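Local coordinates for protein Rik1-associated factor 1 (Schizosaccharomyces pombe, PDB 4O9D) that serves in the Clr4 methyltransferase complex, which methylates and ubiquitylates histone H3 to help establish heterochromatin, at residues Thr130-Lys135 with Ala147-Tyr152; Gly180-Leu185 with Gly202-His207. All coordinates share one frame; numbering follows the deposited sequence.

Contact 1: residues Thr130-Lys135 with Ala147-Tyr152; sequences TDYIHK and ACKNGY
A classic beta bulge, in which His134 and Lys135 both face Ala147, marks the end of the hairpin of strands 133-138 and 144-148 that lies away from its turn. His134 N gives Ala147 O a bond of 2.8 Å, while Lys135 N adds a weak one; Ala147 N returns the pairing to Lys135 O. Beyond the bulge, Lys149 N donates almost straight (174°) to Tyr132 O. The hairpin supplies the two innermost strands of one blade of the propeller. With CG anti to the backbone N (chi1 -166°) and the chain extended from there, Lys149 runs between Asp131 and the imidazole of His134. Its CB sits over one face of that ring, 4.1 Å from the centroid, while ND1 bonds Ser184 OG. The aliphatic length suits this slot, while NZ, beside the Tyr132 ring, reaches a water at 2.8 Å that donates to Asp131 OD1. OD1 also accepts from Tyr132 N, 33° out of the carboxylate plane. An alanine in place of Asp131 would probably leave Tyr132 N and the water without this acceptor, and Lys149 CG and CD without their carboxylate neighbour. Asn150 suits the type I turn from Cys148 to Gly151 because its amide serves both ways: ND2 donates to Thr130 OG1 at 3.1 Å, nearly in the amide plane, and OD1 accepts from Tyr152 N in an Asx turn.

Contact 2: residues Gly180-Leu185 with Gly202-His207; sequences GYSASL and GYDSFH
Gly180 meets Phe206 through a water that donates to Gly180 O and accepts from Phe206 N. This glycine ends helix 174-178 in a Schellman motif, whose positive phi glycine adopts easily. Tyr181 follows, its side chain crossing that of Tyr203 at about a right angle, with Tyr181 CB 4.0 Å from Tyr203 CB; the hydroxyl of Tyr181 bonds Asp233. Ser182 forms a hydrogen-bonded antiparallel pair with Asp204: Ser182 N donates to Asp204 O at 2.7 Å, and Asp204 N to Ser182 O. Small enough to sit beside a ring, Ser182 puts OG at the edge of Phe206, 3.4 Å from CD1, where it accepts a hydrogen bond from the same water and bonds Lys149 O. The strands 182-189 and 198-204 are the inner pair of a propeller blade, and on the opposite face of their sheet from Ser182 the methyl of Ala183 packs against Tyr203, CB to CE2 4.0 Å. Ser184 N bonds Gly202 O, while its OG donates to Asp204 OD1 at 2.8 Å, coming from above the carboxylate plane. Asp204 holds CG between its backbone N and carbonyl carbon (chi1 58°), on the side of Ser184. Since Ser184 OG donates its hydrogen bond to Asp204, it can accept one from His134 ND1, an arrangement that may favour a proton on that nitrogen. Leu185 completes a classic bulge: Leu185 N shares Gly202 O with Ser184 N, and Gly202 N donates to Leu185 O at 2.9 Å. Glycine fits here because a CB would run into Leu185 CD1.

In the fold
Both contacts lie at the inner strand pairs of consecutive blades in the propeller domain, each with a classic bulge, and their centres are about 9 Å apart. Both are partly buried, and contact 1 has fewer buried residues. Contact 1 is built round an extended lysine and an Asx turn, whereas contact 2 has Tyr181 and Tyr203 packed on helix 174-178 and strand 214-219; each includes one bridging water. The two serines of contact 2 that bond residues of contact 1 join the blades. Phe206 of contact 2 meets the His134 ring and, in a cation-pi contact, Lys149, so it adds two aromatic contacts to the polar bonds between the blades.

Contact 1: residues Thr130-Lys135 with Ala147-Tyr152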
loop_
_atom_site.group_PDB
_atom_site.type_symbol
_atom_site.label_atom_id
_atom_site.label_comp_id
_atom_site.label_asym_id
_atom_site.label_seq_id
_atom_site.Cartn_x
_atom_site.Cartn_y
_atom_site.Cartn_z
ATOM N N THR A 130 10.267 -4.678 -17.769
ATOM C CA THR A 130 9.598 -5.143 -18.976
ATOM C C THR A 130 8.111 -5.469 -18.747
ATOM O O THR A 130 7.415 -5.944 -19.653
ATOM C CB THR A 130 10.344 -6.363 -19.543
ATOM O OG1 THR A 130 10.404 -7.399 -18.548
ATOM C CG2 THR A 130 11.772 -5.957 -19.930
ATOM N N ASP A 131 7.607 -5.202 -17.544
ATOM C CA ASP A 131 6.195 -5.463 -17.264
ATOM C C ASP A 131 5.749 -4.489 -16.150
ATOM O O ASP A 131 6.550 -3.678 -15.668
ATOM C CB ASP A 131 6.011 -6.939 -16.862
ATOM C CG ASP A 131 4.621 -7.495 -17.191
ATOM O OD1 ASP A 131 3.673 -6.733 -17.472
ATOM O OD2 ASP A 131 4.474 -8.738 -17.150
ATOM N N TYR A 132 4.477 -4.540 -15.785
ATOM C CA TYR A 132 3.924 -3.594 -14.810
ATOM C C TYR A 132 4.800 -3.480 -13.572
ATOM O O TYR A 132 5.363 -4.477 -13.088
ATOM C CB TYR A 132 2.549 -4.038 -14.321
ATOM C CG TYR A 132 1.485 -4.184 -15.380
ATOM C CD1 TYR A 132 1.644 -3.636 -16.642
ATOM C CD2 TYR A 132 0.299 -4.858 -15.095
ATOM C CE1 TYR A 132 0.657 -3.765 -17.601
ATOM C CE2 TYR A 132 -0.685 -5.004 -16.054
ATOM C CZ TYR A 132 -0.497 -4.454 -17.304
ATOM O OH TYR A 132 -1.484 -4.581 -18.252
ATOM N N ILE A 133 4.920 -2.257 -13.069
ATOM C CA ILE A 133 5.398 -2.055 -11.707
ATOM C C ILE A 133 4.241 -2.406 -10.764
ATOM O O ILE A 133 3.126 -1.929 -10.968
ATOM C CB ILE A 133 5.816 -0.604 -11.470
ATOM C CG1 ILE A 133 6.827 -0.159 -12.551
ATOM C CG2 ILE A 133 6.418 -0.452 -10.058
ATOM C CD1 ILE A 133 8.081 -1.079 -12.696
ATOM N N HIS A 134 4.496 -3.223 -9.745
ATOM C CA HIS A 134 3.440 -3.548 -8.744
ATOM C C HIS A 134 3.586 -2.906 -7.348
ATOM O O HIS A 134 2.585 -2.699 -6.664
ATOM C CB HIS A 134 3.344 -5.079 -8.552
ATOM C CG HIS A 134 2.576 -5.784 -9.631
ATOM N ND1 HIS A 134 2.645 -7.149 -9.827
ATOM C CD2 HIS A 134 1.712 -5.315 -10.566
ATOM C CE1 HIS A 134 1.836 -7.492 -10.816
ATOM N NE2 HIS A 134 1.267 -6.396 -11.287
ATOM N N LYS A 135 4.812 -2.657 -6.884
ATOM C CA LYS A 135 5.007 -2.083 -5.531
ATOM C C LYS A 135 6.301 -1.303 -5.399
ATOM O O LYS A 135 7.284 -1.585 -6.096
ATOM C CB LYS A 135 5.020 -3.167 -4.448
ATOM C CG LYS A 135 4.498 -2.685 -3.078
ATOM C CD LYS A 135 2.983 -2.551 -3.043
ATOM C CE LYS A 135 2.503 -2.085 -1.653
ATOM N NZ LYS A 135 3.153 -0.796 -1.232
ATOM N N ALA A 147 9.145 -3.610 -7.086
ATOM C CA ALA A 147 8.700 -4.969 -7.384
ATOM C C ALA A 147 7.967 -4.991 -8.720
ATOM O O ALA A 147 6.975 -4.291 -8.919
ATOM C CB ALA A 147 7.824 -5.543 -6.241
ATOM N N CYS A 148 8.459 -5.819 -9.638
ATOM C CA CYS A 148 7.964 -5.809 -11.011
ATOM C C CYS A 148 7.263 -7.119 -11.366
ATOM O O CYS A 148 7.646 -8.198 -10.898
ATOM C CB CYS A 148 9.129 -5.542 -11.983
ATOM S SG CYS A 148 8.636 -5.581 -13.727
ATOM N N LYS A 149 6.245 -7.005 -12.212
ATOM C CA LYS A 149 5.475 -8.141 -12.675
ATOM C C LYS A 149 6.344 -9.163 -13.409
ATOM O O LYS A 149 6.003 -10.350 -13.442
ATOM C CB LYS A 149 4.336 -7.650 -13.578
ATOM C CG LYS A 149 3.245 -8.681 -13.872
ATOM C CD LYS A 149 2.028 -8.047 -14.547
ATOM C CE LYS A 149 0.992 -9.096 -14.928
ATOM N NZ LYS A 149 -0.307 -8.488 -15.369
ATOM N N ASN A 150 7.469 -8.721 -13.980
ATOM C CA ASN A 150 8.334 -9.644 -14.718
ATOM C C ASN A 150 9.071 -10.614 -13.802
ATOM O O ASN A 150 9.781 -11.490 -14.274
ATOM C CB ASN A 150 9.346 -8.895 -15.618
ATOM C CG ASN A 150 10.363 -8.096 -14.829
ATOM O OD1 ASN A 150 10.351 -8.115 -13.608
ATOM N ND2 ASN A 150 11.262 -7.392 -15.531
ATOM N N GLY A 151 8.909 -10.459 -12.488
ATOM C CA GLY A 151 9.551 -11.357 -11.540
ATOM C C GLY A 151 10.824 -10.811 -10.915
ATOM O O GLY A 151 11.341 -11.379 -9.958
ATOM N N TYR A 152 11.338 -9.710 -11.446
ATOM C CA TYR A 152 12.473 -9.012 -10.820
ATOM C C TYR A 152 12.047 -7.997 -9.754
ATOM O O TYR A 152 11.030 -7.330 -9.915
ATOM C CB TYR A 152 13.250 -8.216 -11.891
ATOM C CG TYR A 152 14.087 -9.093 -12.795
ATOM C CD1 TYR A 152 13.487 -10.022 -13.642
ATOM C CD2 TYR A 152 15.484 -8.991 -12.808
ATOM C CE1 TYR A 152 14.256 -10.838 -14.491
ATOM C CE2 TYR A 152 16.254 -9.811 -13.637
ATOM C CZ TYR A 152 15.631 -10.726 -14.477
ATOM O OH TYR A 152 16.387 -11.543 -15.296
HETATM O O HOH W 1 0.683 -7.506 -17.741
#

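Contact 2: residues Gly180-Leu185 with Gly202-His207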
loop_
_atom_site.group_PDB
_atom_site.type_symbol
_atom_site.label_atom_id
_atom_site.label_comp_id
_atom_site.label_asym_id
_atom_site.label_seq_id
_atom_site.Cartn_x
_atom_site.Cartn_y
_atom_site.Cartn_z
ATOM N N GLY A 180 7.900 -18.595 -13.445
ATOM C CA GLY A 180 7.095 -17.527 -14.017
ATOM C C GLY A 180 6.339 -16.664 -13.001
ATOM O O GLY A 180 5.332 -16.062 -13.360
ATOM N N TYR A 181 6.834 -16.589 -11.762
ATOM C CA TYR A 181 6.217 -15.769 -10.723
ATOM C C TYR A 181 6.364 -14.266 -10.958
ATOM O O TYR A 181 7.296 -13.809 -11.621
ATOM C CB TYR A 181 6.796 -16.103 -9.341
ATOM C CG TYR A 181 6.430 -17.479 -8.804
ATOM C CD1 TYR A 181 5.445 -18.256 -9.406
ATOM C CD2 TYR A 181 7.082 -17.998 -7.700
ATOM C CE1 TYR A 181 5.111 -19.515 -8.897
ATOM C CE2 TYR A 181 6.770 -19.249 -7.204
ATOM C CZ TYR A 181 5.779 -19.998 -7.806
ATOM O OH TYR A 181 5.472 -21.247 -7.306
ATOM N N SER A 182 5.437 -13.499 -10.404
ATOM C CA SER A 182 5.527 -12.038 -10.457
ATOM C C SER A 182 5.972 -11.549 -9.096
ATOM O O SER A 182 5.574 -12.122 -8.086
ATOM C CB SER A 182 4.189 -11.431 -10.833
ATOM O OG SER A 182 3.892 -11.700 -12.205
ATOM N N ALA A 183 6.835 -10.535 -9.063
ATOM C CA ALA A 183 7.192 -9.898 -7.809
ATOM C C ALA A 183 6.146 -8.821 -7.576
ATOM O O ALA A 183 6.042 -7.856 -8.359
ATOM C CB ALA A 183 8.568 -9.293 -7.872
ATOM N N SER A 184 5.368 -8.976 -6.507
ATOM C CA SER A 184 4.244 -8.070 -6.275
ATOM C C SER A 184 4.223 -7.346 -4.917
ATOM O O SER A 184 3.379 -6.471 -4.721
ATOM C CB SER A 184 2.924 -8.837 -6.451
ATOM O OG SER A 184 2.791 -9.308 -7.789
ATOM N N LEU A 185 5.103 -7.719 -3.987
ATOM C CA LEU A 185 5.177 -7.063 -2.671
ATOM C C LEU A 185 6.623 -6.795 -2.345
ATOM O O LEU A 185 7.480 -7.604 -2.694
ATOM C CB LEU A 185 4.600 -7.973 -1.577
ATOM C CG LEU A 185 3.191 -8.457 -1.939
ATOM C CD1 LEU A 185 2.790 -9.653 -1.057
ATOM C CD2 LEU A 185 2.241 -7.311 -1.816
ATOM N N GLY A 202 7.676 -10.465 -2.045
ATOM C CA GLY A 202 6.592 -11.435 -2.078
ATOM C C GLY A 202 6.227 -11.672 -3.517
ATOM O O GLY A 202 6.136 -10.713 -4.284
ATOM N N TYR A 203 6.032 -12.944 -3.881
ATOM C CA TYR A 203 5.712 -13.309 -5.254
ATOM C C TYR A 203 4.301 -13.900 -5.382
ATOM O O TYR A 203 3.795 -14.555 -4.455
ATOM C CB TYR A 203 6.741 -14.327 -5.794
ATOM C CG TYR A 203 8.174 -13.834 -5.818
ATOM C CD1 TYR A 203 8.965 -13.855 -4.669
ATOM C CD2 TYR A 203 8.761 -13.392 -7.000
ATOM C CE1 TYR A 203 10.302 -13.412 -4.690
ATOM C CE2 TYR A 203 10.090 -12.934 -7.025
ATOM C CZ TYR A 203 10.850 -12.962 -5.880
ATOM O OH TYR A 203 12.162 -12.521 -5.915
ATOM N N ASP A 204 3.673 -13.681 -6.531
ATOM C CA ASP A 204 2.403 -14.329 -6.834
ATOM C C ASP A 204 2.437 -14.783 -8.294
ATOM O O ASP A 204 3.454 -14.639 -8.942
ATOM C CB ASP A 204 1.217 -13.409 -6.521
ATOM C CG ASP A 204 1.255 -12.080 -7.292
ATOM O OD1 ASP A 204 2.023 -11.948 -8.276
ATOM O OD2 ASP A 204 0.472 -11.170 -6.929
ATOM N N SER A 205 1.348 -15.340 -8.805
ATOM C CA SER A 205 1.362 -15.927 -10.139
ATOM C C SER A 205 0.104 -15.626 -10.952
ATOM O O SER A 205 -0.974 -16.113 -10.643
ATOM C CB SER A 205 1.523 -17.438 -10.018
ATOM O OG SER A 205 0.507 -17.960 -9.161
ATOM N N PHE A 206 0.254 -14.856 -12.029
ATOM C CA PHE A 206 -0.888 -14.508 -12.886
ATOM C C PHE A 206 -1.141 -15.542 -13.983
ATOM O O PHE A 206 -2.224 -15.580 -14.574
ATOM C CB PHE A 206 -0.667 -13.141 -13.532
ATOM C CG PHE A 206 -0.646 -12.011 -12.552
ATOM C CD1 PHE A 206 0.497 -11.732 -11.825
ATOM C CD2 PHE A 206 -1.767 -11.232 -12.360
ATOM C CE1 PHE A 206 0.524 -10.696 -10.930
ATOM C CE2 PHE A 206 -1.752 -10.190 -11.465
ATOM C CZ PHE A 206 -0.608 -9.923 -10.743
ATOM N N HIS A 207 -0.130 -16.358 -14.272
ATOM C CA HIS A 207 -0.285 -17.474 -15.200
ATOM C C HIS A 207 -1.035 -18.630 -14.522
ATOM O O HIS A 207 -1.314 -19.652 -15.148
ATOM C CB HIS A 207 1.087 -17.934 -15.723
ATOM C CG HIS A 207 1.773 -16.926 -16.599
ATOM N ND1 HIS A 207 3.096 -17.042 -16.979
ATOM C CD2 HIS A 207 1.316 -15.786 -17.176
ATOM C CE1 HIS A 207 3.423 -16.017 -17.748
ATOM N NE2 HIS A 207 2.362 -15.242 -17.884
HETATM O O HOH W 2 3.068 -14.346 -12.918
#